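SusD-like carbohydrate binding protein BF1063 (Bacteroides fragilis NCTC 9343, PDB 3I4G) probably binds carbohydrate at the bacterial outer membrane as a member of the SusD family, helping the cell to capture glycans. Local coordinates at residues M56-D61 and W278-P283; S49-I54 and D65-N70; K75-N80 and I453-I458. All blocks are in the same frame, centred on the assembly; numbering follows the deposited sequence. Where two conformers were deposited one is given.

The contact centres lie 11 to 12 Å from the centre of a single chain with far more helix than strand. Contacts 1 and 2 are about 6 Å apart, contact 3 about 11 Å from each. Contact 2 closes before contact 3 opens; the segments of contact 1 alternate with both. Residues 49-80 supply helix 50-54, the 3-10 turn ending at L59, strand 63-65 and helix 72-78. Strand 63-65 (D65, contact 2) pairs antiparallel with 281-283 (V281, contact 1). An H58-D65 hydrogen bond links contacts 1 and 2; the D61-R454 salt bridge and L59-S77 hydrogen bond link 1 and 3. Contacts 1 and 3 bury early against late parts of the SusD-like fold; contact 2 is local and partly open.

Contact 1 of 3, residues M56-D61 and W278-P283; sequences MEHLSD and WSLVNP
L280 meets the H58 ring first, with both its backbone and its side chain. Its carbonyl O lies 3.6 Å from H58 CE1, placed obliquely to the imidazole, and L280 CG approaches the same ring carbon at 4.3 Å. V281 makes the closer approach: its CA is 3.4 Å from H58 NE2, while CB sits in the ring plane at the edge. Both methyls lie in front of that nitrogen, near the ring plane, CG1 and CG2 of V281 each 3.6 Å from H58 NE2, and the two side chains cross at about a right angle. With CG beside its backbone N (chi1 -57°), H58 reaches out of the 3-10 turn of 56-59 to the start of strand 281-283. This strand pairs antiparallel with 63-65 in a two-stranded sheet, so H58 packs on one strand and hydrogen-bonds through ND1 to D65, the last residue of the other. NE2 is buried against valine carbons without a polar partner; with ND1 the likely donor to D65, NE2 is probably the unprotonated nitrogen. N282 barely reaches the ring. Its amide turns back on its own segment instead: ND2 donates to S279 O at 2.9 Å and to V281 O at 3.0 Å, from above the carbonyl plane in both cases, while OD1 accepts from R357 N.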
loop_
_atom_site.group_PDB
_atom_site.type_symbol
_atom_site.label_atom_id
_atom_site.label_comp_id
_atom_site.label_asym_id
_atom_site.label_seq_id
_atom_site.Cartn_x
_atom_site.Cartn_y
_atom_site.Cartn_z
HETATM N N MSE A 56 -1.446 4.932 3.890
HETATM C CA MSE A 56 -2.396 5.420 2.910
HETATM C C MSE A 56 -3.716 4.686 3.057
HETATM O O MSE A 56 -4.725 5.154 2.547
HETATM C CB MSE A 56 -1.916 5.274 1.460
HETATM C CG MSE A 56 -0.869 6.228 1.083
HETATM SE SE MSE A 56 -0.681 6.358 -0.851
HETATM C CE MSE A 56 -1.246 8.188 -1.182
ATOM N N GLU A 57 -3.755 3.540 3.732
ATOM C CA GLU A 57 -5.038 2.884 3.937
ATOM C C GLU A 57 -5.985 3.783 4.736
ATOM O O GLU A 57 -7.205 3.643 4.628
ATOM C CB GLU A 57 -4.862 1.526 4.641
ATOM C CG GLU A 57 -5.765 0.464 4.121
ATOM C CD GLU A 57 -5.307 -0.185 2.845
ATOM O OE1 GLU A 57 -4.471 0.353 2.108
ATOM O OE2 GLU A 57 -5.844 -1.227 2.529
ATOM N N HIS A 58 -5.438 4.690 5.523
ATOM C CA HIS A 58 -6.249 5.671 6.254
ATOM C C HIS A 58 -7.036 6.621 5.379
ATOM O O HIS A 58 -7.965 7.283 5.868
ATOM C CB HIS A 58 -5.382 6.543 7.193
ATOM C CG HIS A 58 -4.587 5.770 8.181
ATOM N ND1 HIS A 58 -3.671 6.367 9.020
ATOM C CD2 HIS A 58 -4.502 4.437 8.403
ATOM C CE1 HIS A 58 -3.104 5.428 9.768
ATOM N NE2 HIS A 58 -3.571 4.249 9.399
ATOM N N LEU A 59 -6.667 6.705 4.103
ATOM C CA LEU A 59 -7.333 7.553 3.140
ATOM C C LEU A 59 -8.424 6.815 2.399
ATOM O O LEU A 59 -9.072 7.390 1.527
ATOM C CB LEU A 59 -6.297 8.032 2.115
ATOM C CG LEU A 59 -5.048 8.696 2.686
ATOM C CD1 LEU A 59 -4.143 9.202 1.529
ATOM C CD2 LEU A 59 -5.367 9.830 3.682
ATOM N N SER A 60 -8.592 5.533 2.693
ATOM C CA SER A 60 -9.498 4.657 1.983
ATOM C C SER A 60 -10.662 4.220 2.865
ATOM O O SER A 60 -10.701 4.513 4.055
ATOM C CB SER A 60 -8.763 3.395 1.498
ATOM O OG SER A 60 -8.540 2.467 2.525
ATOM N N ASP A 61 -11.575 3.490 2.247
ATOM C CA ASP A 61 -12.703 2.870 2.917
ATOM C C ASP A 61 -12.315 1.722 3.870
ATOM O O ASP A 61 -13.173 1.243 4.591
ATOM C CB ASP A 61 -13.790 2.432 1.898
ATOM C CG ASP A 61 -13.278 1.581 0.760
ATOM O OD1 ASP A 61 -12.047 1.559 0.486
ATOM O OD2 ASP A 61 -14.114 0.974 0.067
ATOM N N TRP A 278 1.084 3.132 19.922
ATOM C CA TRP A 278 0.230 4.313 19.923
ATOM C C TRP A 278 -1.088 4.150 19.150
ATOM O O TRP A 278 -1.861 5.110 19.043
ATOM C CB TRP A 278 1.021 5.510 19.382
ATOM C CG TRP A 278 2.246 5.858 20.196
ATOM C CD1 TRP A 278 2.434 5.643 21.537
ATOM C CD2 TRP A 278 3.401 6.548 19.730
ATOM N NE1 TRP A 278 3.662 6.147 21.926
ATOM C CE2 TRP A 278 4.279 6.696 20.834
ATOM C CE3 TRP A 278 3.801 7.016 18.474
ATOM C CZ2 TRP A 278 5.528 7.338 20.715
ATOM C CZ3 TRP A 278 5.035 7.651 18.372
ATOM C CH2 TRP A 278 5.885 7.765 19.461
ATOM N N SER A 279 -1.350 2.971 18.584
ATOM C CA SER A 279 -2.634 2.673 17.920
ATOM C C SER A 279 -2.978 3.644 16.814
ATOM O O SER A 279 -4.127 4.032 16.658
ATOM C CB SER A 279 -3.794 2.624 18.935
ATOM O OG SER A 279 -3.543 1.683 19.977
ATOM N N LEU A 280 -2.011 4.038 15.997
ATOM C CA LEU A 280 -2.323 5.026 14.934
ATOM C C LEU A 280 -3.160 4.437 13.800
ATOM O O LEU A 280 -3.988 5.128 13.234
ATOM C CB LEU A 280 -1.037 5.653 14.394
ATOM C CG LEU A 280 -1.238 6.782 13.371
ATOM C CD1 LEU A 280 -2.130 7.881 13.913
ATOM C CD2 LEU A 280 0.084 7.378 12.893
ATOM N N VAL A 281 -2.908 3.168 13.437
ATOM C CA VAL A 281 -3.574 2.467 12.304
ATOM C C VAL A 281 -4.840 1.758 12.754
ATOM O O VAL A 281 -4.769 0.859 13.560
ATOM C CB VAL A 281 -2.617 1.457 11.645
ATOM C CG1 VAL A 281 -3.312 0.794 10.465
ATOM C CG2 VAL A 281 -1.341 2.152 11.242
ATOM N N ASN A 282 -6.027 2.199 12.292
ATOM C CA ASN A 282 -7.317 1.678 12.769
ATOM C C ASN A 282 -8.240 1.177 11.640
ATOM O O ASN A 282 -8.905 1.979 10.975
ATOM C CB ASN A 282 -8.068 2.800 13.530
ATOM C CG ASN A 282 -7.333 3.422 14.720
ATOM O OD1 ASN A 282 -7.757 4.471 15.185
ATOM N ND2 ASN A 282 -6.314 2.751 15.282
ATOM N N PRO A 283 -8.283 -0.138 11.387
ATOM C CA PRO A 283 -9.211 -0.661 10.378
ATOM C C PRO A 283 -10.644 -0.281 10.669
ATOM O O PRO A 283 -11.030 -0.129 11.810
ATOM C CB PRO A 283 -8.996 -2.179 10.465
ATOM C CG PRO A 283 -7.586 -2.332 11.010
ATOM C CD PRO A 283 -7.438 -1.177 11.971
#

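Contact 2 of 3, residues S49-I54 and D65-N70; sequences SYHGMI and DRRGEN
H51 and R67 meet through one hydrogen bond, R67 NH2 to H51 NE2, 3.0 Å long and fairly straight. The side chains come from opposite directions, and their flat groups are turned 56° against each other. H51 NE2 lies near the guanidinium plane, at its edge, whereas NH2 stands 32° out of the imidazole plane. H51 reaches this far because its CG is anti to the backbone N (chi1 -162°), carrying the ring off the short helix 50-54; S49 OG caps that helix by accepting from G52 N.

The tight part lies beside the guanidinium, within 65-70 itself. R67 grips D65 side-on: NE donates to D65 OD1 at 2.9 Å and NH2 to D65 OD2 at 2.8 Å, both nearly straight and on the syn side of the carboxylate. D65 OD1 also takes the backbone N of R67 through its anti lone pair, closing an Asx turn inside the type I beta turn from D65 to G68. By contrast, the junction with 49-54 is slender, burying 74 Å² in all through two side chains. H51 is buried, but R67 is partly exposed, and a bound buffer molecule, HEPES, lies about 4 Å from its side chain.

R67 NH2 thus donates to both the carboxylate and the imidazole, while NH1 bonds to Y42 O. Because H51 NE2 serves as an acceptor, that nitrogen should be unprotonated, consistent with a neutral histidine beside the arginine.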
loop_
_atom_site.group_PDB
_atom_site.type_symbol
_atom_site.label_atom_id
_atom_site.label_comp_id
_atom_site.label_asym_id
_atom_site.label_seq_id
_atom_site.Cartn_x
_atom_site.Cartn_y
_atom_site.Cartn_z
ATOM N N SER A 49 7.554 4.055 2.451
ATOM C CA SER A 49 7.770 4.077 3.897
ATOM C C SER A 49 6.484 3.655 4.607
ATOM O O SER A 49 5.411 3.549 3.986
ATOM C CB SER A 49 8.223 5.446 4.382
ATOM O OG SER A 49 7.157 6.392 4.435
ATOM N N TYR A 50 6.543 3.380 5.893
ATOM C CA TYR A 50 5.314 2.858 6.522
ATOM C C TYR A 50 4.195 3.891 6.500
ATOM O O TYR A 50 3.035 3.534 6.316
ATOM C CB TYR A 50 5.555 2.253 7.923
ATOM C CG TYR A 50 5.810 3.163 9.088
ATOM C CD1 TYR A 50 4.767 3.849 9.674
ATOM C CD2 TYR A 50 7.064 3.326 9.639
ATOM C CE1 TYR A 50 4.964 4.638 10.762
ATOM C CE2 TYR A 50 7.252 4.147 10.740
ATOM C CZ TYR A 50 6.219 4.778 11.293
ATOM O OH TYR A 50 6.473 5.583 12.393
ATOM N N HIS A 51 4.507 5.153 6.735
ATOM C CA HIS A 51 3.487 6.192 6.668
ATOM C C HIS A 51 3.161 6.537 5.216
ATOM O O HIS A 51 2.011 6.896 4.897
ATOM C CB HIS A 51 3.921 7.437 7.446
ATOM C CG HIS A 51 2.816 8.395 7.796
ATOM N ND1 HIS A 51 1.819 8.786 6.932
ATOM C CD2 HIS A 51 2.626 9.097 8.925
ATOM C CE1 HIS A 51 1.040 9.674 7.537
ATOM N NE2 HIS A 51 1.512 9.883 8.755
ATOM N N GLY A 52 4.104 6.406 4.300
ATOM C CA GLY A 52 3.830 6.720 2.922
ATOM C C GLY A 52 3.026 5.696 2.170
ATOM O O GLY A 52 2.274 6.057 1.255
HETATM N N MSE A 53 3.171 4.430 2.566
HETATM C CA MSE A 53 2.509 3.325 1.911
HETATM C C MSE A 53 1.382 2.735 2.756
HETATM O O MSE A 53 0.215 2.992 2.500
HETATM C CB MSE A 53 3.551 2.249 1.549
HETATM C CG MSE A 53 2.982 0.998 0.804
HETATM SE SE MSE A 53 4.325 -0.137 0.099
HETATM C CE MSE A 53 4.915 -0.868 1.829
ATOM N N ILE A 54 1.707 1.994 3.804
ATOM C CA ILE A 54 0.695 1.301 4.626
ATOM C C ILE A 54 -0.352 2.248 5.133
ATOM O O ILE A 54 -1.562 1.989 5.003
ATOM C CB ILE A 54 1.385 0.545 5.776
ATOM C CG1 ILE A 54 2.223 -0.596 5.220
ATOM C CG2 ILE A 54 0.364 -0.002 6.792
ATOM C CD1 ILE A 54 3.299 -1.101 6.221
ATOM N N ASP A 65 -7.458 7.105 10.419
ATOM C CA ASP A 65 -6.281 7.610 11.112
ATOM C C ASP A 65 -6.667 7.998 12.532
ATOM O O ASP A 65 -7.576 8.796 12.703
ATOM C CB ASP A 65 -5.745 8.830 10.355
ATOM C CG ASP A 65 -4.368 9.200 10.760
ATOM O OD1 ASP A 65 -4.197 9.715 11.857
ATOM O OD2 ASP A 65 -3.407 8.977 10.004
ATOM N N ARG A 66 -5.993 7.446 13.540
ATOM C CA ARG A 66 -6.345 7.756 14.945
ATOM C C ARG A 66 -6.298 9.246 15.199
ATOM O O ARG A 66 -6.940 9.704 16.126
ATOM C CB ARG A 66 -5.398 7.044 15.913
ATOM C CG ARG A 66 -5.897 6.951 17.366
ATOM C CD ARG A 66 -4.768 6.987 18.413
ATOM N NE ARG A 66 -4.180 8.310 18.390
ATOM C CZ ARG A 66 -2.966 8.618 17.999
ATOM N NH1 ARG A 66 -2.031 7.698 17.786
ATOM N NH2 ARG A 66 -2.649 9.904 17.918
ATOM N N ARG A 67 -5.451 9.992 14.474
ATOM C CA ARG A 67 -5.350 11.445 14.699
ATOM C C ARG A 67 -6.656 12.160 14.335
ATOM O O ARG A 67 -6.852 13.306 14.749
ATOM C CB ARG A 67 -4.158 12.055 13.956
ATOM C CG ARG A 67 -2.841 11.486 14.477
ATOM C CD ARG A 67 -1.629 11.780 13.648
ATOM N NE ARG A 67 -1.732 11.141 12.350
ATOM C CZ ARG A 67 -0.772 11.087 11.450
ATOM N NH1 ARG A 67 0.393 11.689 11.657
ATOM N NH2 ARG A 67 -0.984 10.443 10.320
ATOM N N GLY A 68 -7.540 11.505 13.580
ATOM C CA GLY A 68 -8.863 12.033 13.374
ATOM C C GLY A 68 -9.128 12.883 12.156
ATOM O O GLY A 68 -8.258 13.124 11.307
ATOM N N GLU A 69 -10.365 13.363 12.100
ATOM C CA GLU A 69 -10.887 14.047 10.932
ATOM C C GLU A 69 -10.236 15.380 10.665
ATOM O O GLU A 69 -10.295 15.840 9.517
ATOM C CB GLU A 69 -12.405 14.237 11.078
ATOM C CG GLU A 69 -13.195 12.913 11.059
ATOM C CD GLU A 69 -14.523 13.058 11.701
ATOM O OE1 GLU A 69 -14.570 13.253 12.941
ATOM O OE2 GLU A 69 -15.530 12.921 10.984
ATOM N N ASN A 70 -9.643 16.013 11.672
ATOM C CA ASN A 70 -8.960 17.288 11.462
ATOM C C ASN A 70 -7.483 17.107 11.114
ATOM O O ASN A 70 -6.789 18.072 10.776
ATOM C CB ASN A 70 -9.119 18.172 12.697
ATOM C CG ASN A 70 -10.557 18.603 12.923
ATOM O OD1 ASN A 70 -11.091 18.455 14.018
ATOM N ND2 ASN A 70 -11.190 19.115 11.882
#

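Contact 3 of 3, residues K75-N80 and I453-I458; sequences KISSGN and IRYWDI
Y455 projects from helix 454-461 against I76 and S77 of the weakly bonded helix 72-78. The contact is a buried packing of two helices far apart in the sequence of this SusD-family fold, and it rests on one aromatic side chain. A chi1 of 180° points the ring directly away from the tyrosine's own backbone N and across to the earlier helix.

The van der Waals packing is small in extent. I76 CG2 makes the apolar contact, 4.3 Å from Y455 CZ, and rests 3.6 Å from the hydroxyl O of Y455, the two side chains crossing at about a right angle. S77 meets the ring through carbon, its CB 3.7 Å from Y455 CE1. Both residues approach the aromatic plane obliquely. W513, from the C-terminal part of the chain, also packs on I76, and the ring of Y139 meets that of Y455 with the planes about 20° apart.

No direct hydrogen bond joins the two segments, and the polar groups find partners in other ways. S77 OG turns to the carbonyl of L59, in the 3-10 turn that also leans on Y455. On the later helix, R454 forms a salt bridge with D61. Y455 OH is shared between W513 NE1 and a water.

That water bridges the helices: it accepts from Y455 OH at 2.7 Å, lying in the ring plane at the phenol edge, and donates to the backbone O of I76 at 2.9 Å.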
loop_
_atom_site.group_PDB
_atom_site.type_symbol
_atom_site.label_atom_id
_atom_site.label_comp_id
_atom_site.label_asym_id
_atom_site.label_seq_id
_atom_site.Cartn_x
_atom_site.Cartn_y
_atom_site.Cartn_z
ATOM N N LYS A 75 -7.275 14.480 5.682
ATOM C CA LYS A 75 -7.924 15.445 4.823
ATOM C C LYS A 75 -7.592 15.253 3.341
ATOM O O LYS A 75 -8.302 15.797 2.512
ATOM C CB LYS A 75 -7.595 16.871 5.246
ATOM C CG LYS A 75 -8.211 17.257 6.544
ATOM C CD LYS A 75 -7.932 18.741 6.799
ATOM C CE LYS A 75 -8.463 19.202 8.117
ATOM N NZ LYS A 75 -8.285 20.676 8.313
ATOM N N ILE A 76 -6.555 14.498 2.992
ATOM C CA ILE A 76 -6.220 14.271 1.591
ATOM C C ILE A 76 -7.422 13.744 0.837
ATOM O O ILE A 76 -7.641 14.157 -0.318
ATOM C CB ILE A 76 -5.033 13.302 1.469
ATOM C CG1 ILE A 76 -3.759 14.055 1.883
ATOM C CG2 ILE A 76 -4.920 12.788 0.037
ATOM C CD1 ILE A 76 -2.538 13.194 2.019
ATOM N N SER A 77 -8.212 12.836 1.424
ATOM C CA SER A 77 -9.360 12.272 0.709
ATOM C C SER A 77 -10.698 12.454 1.405
ATOM O O SER A 77 -11.676 11.803 1.016
ATOM C CB SER A 77 -9.122 10.789 0.440
ATOM O OG SER A 77 -9.037 10.087 1.638
ATOM N N SER A 78 -10.800 13.354 2.378
ATOM C CA SER A 78 -12.087 13.561 3.064
ATOM C C SER A 78 -12.932 14.698 2.519
ATOM O O SER A 78 -14.053 14.899 3.001
ATOM C CB SER A 78 -11.844 13.824 4.533
ATOM O OG SER A 78 -11.252 15.116 4.707
ATOM N N GLY A 79 -12.416 15.432 1.551
ATOM C CA GLY A 79 -13.100 16.595 0.998
ATOM C C GLY A 79 -12.493 17.917 1.454
ATOM O O GLY A 79 -12.988 18.965 1.091
ATOM N N ASN A 80 -11.418 17.860 2.237
ATOM C CA ASN A 80 -10.808 19.036 2.848
ATOM C C ASN A 80 -9.379 19.269 2.426
ATOM O O ASN A 80 -8.657 20.030 3.101
ATOM C CB ASN A 80 -10.921 18.909 4.373
ATOM C CG ASN A 80 -12.339 19.166 4.878
ATOM O OD1 ASN A 80 -13.033 20.048 4.381
ATOM N ND2 ASN A 80 -12.742 18.445 5.901
ATOM N N ILE A 453 -2.566 -0.083 -0.866
ATOM C CA ILE A 453 -2.920 -0.106 -2.284
ATOM C C ILE A 453 -4.382 0.291 -2.509
ATOM O O ILE A 453 -4.772 0.652 -3.622
ATOM C CB ILE A 453 -2.585 -1.515 -2.862
ATOM C CG1 ILE A 453 -1.115 -1.815 -2.659
ATOM C CG2 ILE A 453 -2.952 -1.593 -4.349
ATOM C CD1 ILE A 453 -0.761 -3.271 -2.911
ATOM N N ARG A 454 -5.201 0.231 -1.464
ATOM C CA ARG A 454 -6.641 0.462 -1.635
ATOM C C ARG A 454 -6.956 1.852 -2.171
ATOM O O ARG A 454 -7.816 1.989 -3.038
ATOM C CB ARG A 454 -7.366 0.258 -0.319
ATOM C CG ARG A 454 -8.900 0.381 -0.414
ATOM C CD ARG A 454 -9.568 -0.622 -1.293
ATOM N NE ARG A 454 -11.020 -0.428 -1.248
ATOM C CZ ARG A 454 -11.874 -1.017 -2.041
ATOM N NH1 ARG A 454 -11.445 -1.849 -2.971
ATOM N NH2 ARG A 454 -13.160 -0.786 -1.916
ATOM N N TYR A 455 -6.308 2.880 -1.629
ATOM C CA TYR A 455 -6.545 4.232 -2.113
ATOM C C TYR A 455 -6.166 4.323 -3.580
ATOM O O TYR A 455 -6.962 4.881 -4.389
ATOM C CB TYR A 455 -5.782 5.226 -1.242
ATOM C CG TYR A 455 -5.919 6.671 -1.628
ATOM C CD1 TYR A 455 -7.119 7.355 -1.510
ATOM C CD2 TYR A 455 -4.842 7.360 -2.097
ATOM C CE1 TYR A 455 -7.216 8.681 -1.882
ATOM C CE2 TYR A 455 -4.912 8.681 -2.429
ATOM C CZ TYR A 455 -6.103 9.351 -2.309
ATOM O OH TYR A 455 -6.183 10.685 -2.640
ATOM N N TRP A 456 -4.995 3.821 -3.953
ATOM C CA TRP A 456 -4.597 3.835 -5.360
ATOM C C TRP A 456 -5.676 3.172 -6.216
ATOM O O TRP A 456 -6.029 3.657 -7.292
ATOM C CB TRP A 456 -3.241 3.134 -5.492
ATOM C CG TRP A 456 -2.662 3.230 -6.839
ATOM C CD1 TRP A 456 -2.054 4.332 -7.371
ATOM C CD2 TRP A 456 -2.654 2.219 -7.854
ATOM N NE1 TRP A 456 -1.682 4.082 -8.678
ATOM C CE2 TRP A 456 -2.041 2.789 -9.007
ATOM C CE3 TRP A 456 -3.087 0.890 -7.908
ATOM C CZ2 TRP A 456 -1.869 2.071 -10.194
ATOM C CZ3 TRP A 456 -2.885 0.186 -9.082
ATOM C CH2 TRP A 456 -2.286 0.779 -10.202
ATOM N N ASP A 457 -6.224 2.051 -5.767
ATOM C CA ASP A 457 -7.249 1.360 -6.544
ATOM C C ASP A 457 -8.558 2.141 -6.657
ATOM O O ASP A 457 -9.106 2.287 -7.752
ATOM C CB ASP A 457 -7.573 0.002 -5.927
ATOM C CG ASP A 457 -6.511 -1.057 -6.144
ATOM O OD1 ASP A 457 -5.696 -0.962 -7.088
ATOM O OD2 ASP A 457 -6.566 -2.046 -5.363
ATOM N N ILE A 458 -9.089 2.655 -5.541
ATOM C CA ILE A 458 -10.383 3.328 -5.603
ATOM C C ILE A 458 -10.264 4.646 -6.407
ATOM O O ILE A 458 -11.209 5.053 -7.092
ATOM C CB ILE A 458 -11.048 3.533 -4.245
ATOM C CG1 ILE A 458 -10.201 4.421 -3.346
ATOM C CG2 ILE A 458 -11.298 2.176 -3.585
ATOM C CD1 ILE A 458 -10.841 4.659 -1.934
HETATM O O HOH W 1 -8.256 12.366 -2.522
#